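Local coordinates for penicillin-binding protein A (Mycobacterium tuberculosis, PDB 3UN7), which probably cross-links the peptidoglycan of the cell wall as a D,D-transpeptidase and is probably required for regulating cell length, at residues A[96-101]-A[344-349]. Residues are numbered along the deposited sequence; the frame is centred on the assembly and turned at random.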
loop_
_atom_site.group_PDB
_atom_site.type_symbol
_atom_site.label_atom_id
_atom_site.label_comp_id
_atom_site.label_asym_id
_atom_site.label_seq_id
_atom_site.Cartn_x
_atom_site.Cartn_y
_atom_site.Cartn_z
ATOM N N THR A 96 -3.728 -9.768 -44.743
ATOM C CA THR A 96 -3.691 -8.493 -45.455
ATOM C C THR A 96 -2.265 -8.042 -45.795
ATOM O O THR A 96 -2.043 -7.414 -46.827
ATOM C CB THR A 96 -4.518 -7.398 -44.707
ATOM O OG1 THR A 96 -4.846 -6.333 -45.605
ATOM C CG2 THR A 96 -3.777 -6.847 -43.496
ATOM N N GLY A 97 -1.309 -8.397 -44.937
ATOM C CA GLY A 97 0.086 -8.013 -45.115
ATOM C C GLY A 97 0.529 -6.925 -44.159
ATOM O O GLY A 97 1.723 -6.654 -44.042
ATOM N N ARG A 98 -0.434 -6.307 -43.477
ATOM C CA ARG A 98 -0.169 -5.246 -42.507
ATOM C C ARG A 98 0.564 -5.772 -41.282
ATOM O O ARG A 98 0.250 -6.857 -40.779
ATOM C CB ARG A 98 -1.479 -4.561 -42.093
ATOM C CG ARG A 98 -1.442 -3.798 -40.772
ATOM C CD ARG A 98 -2.421 -2.635 -40.778
ATOM N NE ARG A 98 -3.755 -3.019 -41.241
ATOM C CZ ARG A 98 -4.855 -2.995 -40.490
ATOM N NH1 ARG A 98 -4.799 -2.599 -39.221
ATOM N NH2 ARG A 98 -6.018 -3.363 -41.015
ATOM N N ASP A 99 1.545 -4.993 -40.828
ATOM C CA ASP A 99 2.309 -5.284 -39.618
ATOM C C ASP A 99 1.410 -5.486 -38.398
ATOM O O ASP A 99 0.573 -4.629 -38.108
ATOM C CB ASP A 99 3.292 -4.142 -39.336
ATOM C CG ASP A 99 4.704 -4.488 -39.724
ATOM O OD1 ASP A 99 4.932 -4.813 -40.917
ATOM O OD2 ASP A 99 5.580 -4.445 -38.825
ATOM N N PRO A 100 1.592 -6.610 -37.671
ATOM C CA PRO A 100 0.768 -6.865 -36.484
ATOM C C PRO A 100 1.201 -5.990 -35.308
ATOM O O PRO A 100 2.303 -5.431 -35.318
ATOM C CB PRO A 100 1.054 -8.336 -36.168
ATOM C CG PRO A 100 2.450 -8.541 -36.642
ATOM C CD PRO A 100 2.576 -7.688 -37.894
ATOM N N ARG A 101 0.330 -5.884 -34.308
ATOM C CA ARG A 101 0.599 -5.119 -33.103
ATOM C C ARG A 101 -0.137 -5.822 -31.962
ATOM O O ARG A 101 -1.237 -6.358 -32.151
ATOM C CB ARG A 101 0.099 -3.679 -33.295
ATOM C CG ARG A 101 0.594 -2.607 -32.303
ATOM C CD ARG A 101 -0.135 -1.268 -32.573
ATOM N NE ARG A 101 0.278 -0.164 -31.694
ATOM C CZ ARG A 101 0.816 0.983 -32.124
ATOM N NH1 ARG A 101 1.006 1.198 -33.425
ATOM N NH2 ARG A 101 1.164 1.931 -31.255
ATOM N N GLY A 344 -7.511 -3.408 -28.181
ATOM C CA GLY A 344 -6.781 -3.969 -29.318
ATOM C C GLY A 344 -5.726 -3.006 -29.861
ATOM O O GLY A 344 -5.658 -1.857 -29.428
ATOM N N PRO A 345 -4.908 -3.467 -30.826
ATOM C CA PRO A 345 -3.857 -2.651 -31.447
ATOM C C PRO A 345 -4.423 -1.370 -32.052
ATOM O O PRO A 345 -3.730 -0.354 -32.113
ATOM C CB PRO A 345 -3.341 -3.539 -32.586
ATOM C CG PRO A 345 -4.338 -4.626 -32.743
ATOM C CD PRO A 345 -4.945 -4.822 -31.400
ATOM N N ASP A 346 -5.676 -1.426 -32.490
ATOM C CA ASP A 346 -6.338 -0.266 -33.083
ATOM C C ASP A 346 -7.240 0.452 -32.049
ATOM O O ASP A 346 -8.081 1.299 -32.389
ATOM C CB ASP A 346 -7.057 -0.677 -34.381
ATOM C CG ASP A 346 -6.074 -1.007 -35.514
ATOM O OD1 ASP A 346 -6.355 -1.907 -36.343
ATOM O OD2 ASP A 346 -5.004 -0.365 -35.587
ATOM N N LEU A 347 -7.029 0.099 -30.783
ATOM C CA LEU A 347 -7.650 0.733 -29.614
ATOM C C LEU A 347 -9.148 0.461 -29.398
ATOM O O LEU A 347 -9.773 1.089 -28.552
ATOM C CB LEU A 347 -7.325 2.234 -29.548
ATOM C CG LEU A 347 -5.831 2.562 -29.643
ATOM C CD1 LEU A 347 -5.612 4.069 -29.794
ATOM C CD2 LEU A 347 -5.073 1.999 -28.444
ATOM N N ALA A 348 -9.713 -0.484 -30.144
ATOM C CA ALA A 348 -11.075 -0.936 -29.859
ATOM C C ALA A 348 -11.094 -1.644 -28.505
ATOM O O ALA A 348 -10.122 -2.309 -28.123
ATOM C CB ALA A 348 -11.559 -1.860 -30.942
ATOM N N ASN A 349 -12.198 -1.482 -27.780
ATOM C CA ASN A 349 -12.347 -2.055 -26.449
ATOM C C ASN A 349 -12.376 -3.597 -26.477
ATOM O O ASN A 349 -13.036 -4.202 -27.331
ATOM C CB ASN A 349 -13.619 -1.496 -25.822
ATOM C CG ASN A 349 -13.865 -2.011 -24.438
ATOM O OD1 ASN A 349 -13.075 -1.775 -23.523
ATOM N ND2 ASN A 349 -14.987 -2.692 -24.260
#
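P345 and R101 pack side chain to side chain where the tip of a beta hairpin, a type I turn from G344 to L347 with a G1 bulge at L347, meets the loop that leaves helix 87-96. The hairpin joins strand 339-343 to 349-352, an edge strand of the mixed sheet. The other loop runs on into strand 104-107, the neighbour of 339-343 in the same sheet, so the contact brings together two connections at one end of adjacent strands. It also joins chain from the dimerisation family to chain from the transpeptidase family, away from the probable acyl-ester serine, S193.

The tight part is the proline ring and the aliphatic stem of R101, each also lying against the other's carbonyl O. CB of P345 lies 3.5 Å from CB of R101, and CG of P345 rests 3.6 Å from O of R101. With CG of R101 anti to its own backbone N (chi1 -165°) and the chain extended as far as NE, the stem slides past the ring in the opposite direction, bringing CD to 3.7 Å from P345 O. L86 touches the proline too, while Q22 and Q25 pack against R101. Within the turn, L347 N donates to G344 O at 2.7 Å, closing the bend that presents P345.

The looser side is polar and rests on a single atom pair. R98 follows G97, the first residue beyond helix 87-96, which takes a positive phi, and its chain bends at chi3 (49°) to carry the guanidinium across to D346. The two form a salt bridge with nearly coplanar planes, 28° apart, yet its hydrogen bond is weak. Long, weak ion pairs of R98 with D93 and of D346 with R89 add charges from helix 87-96. At the bridge itself, OD1 of D346 sits at the guanidinium edge, in its plane, 3.3 Å from NH1 of R98.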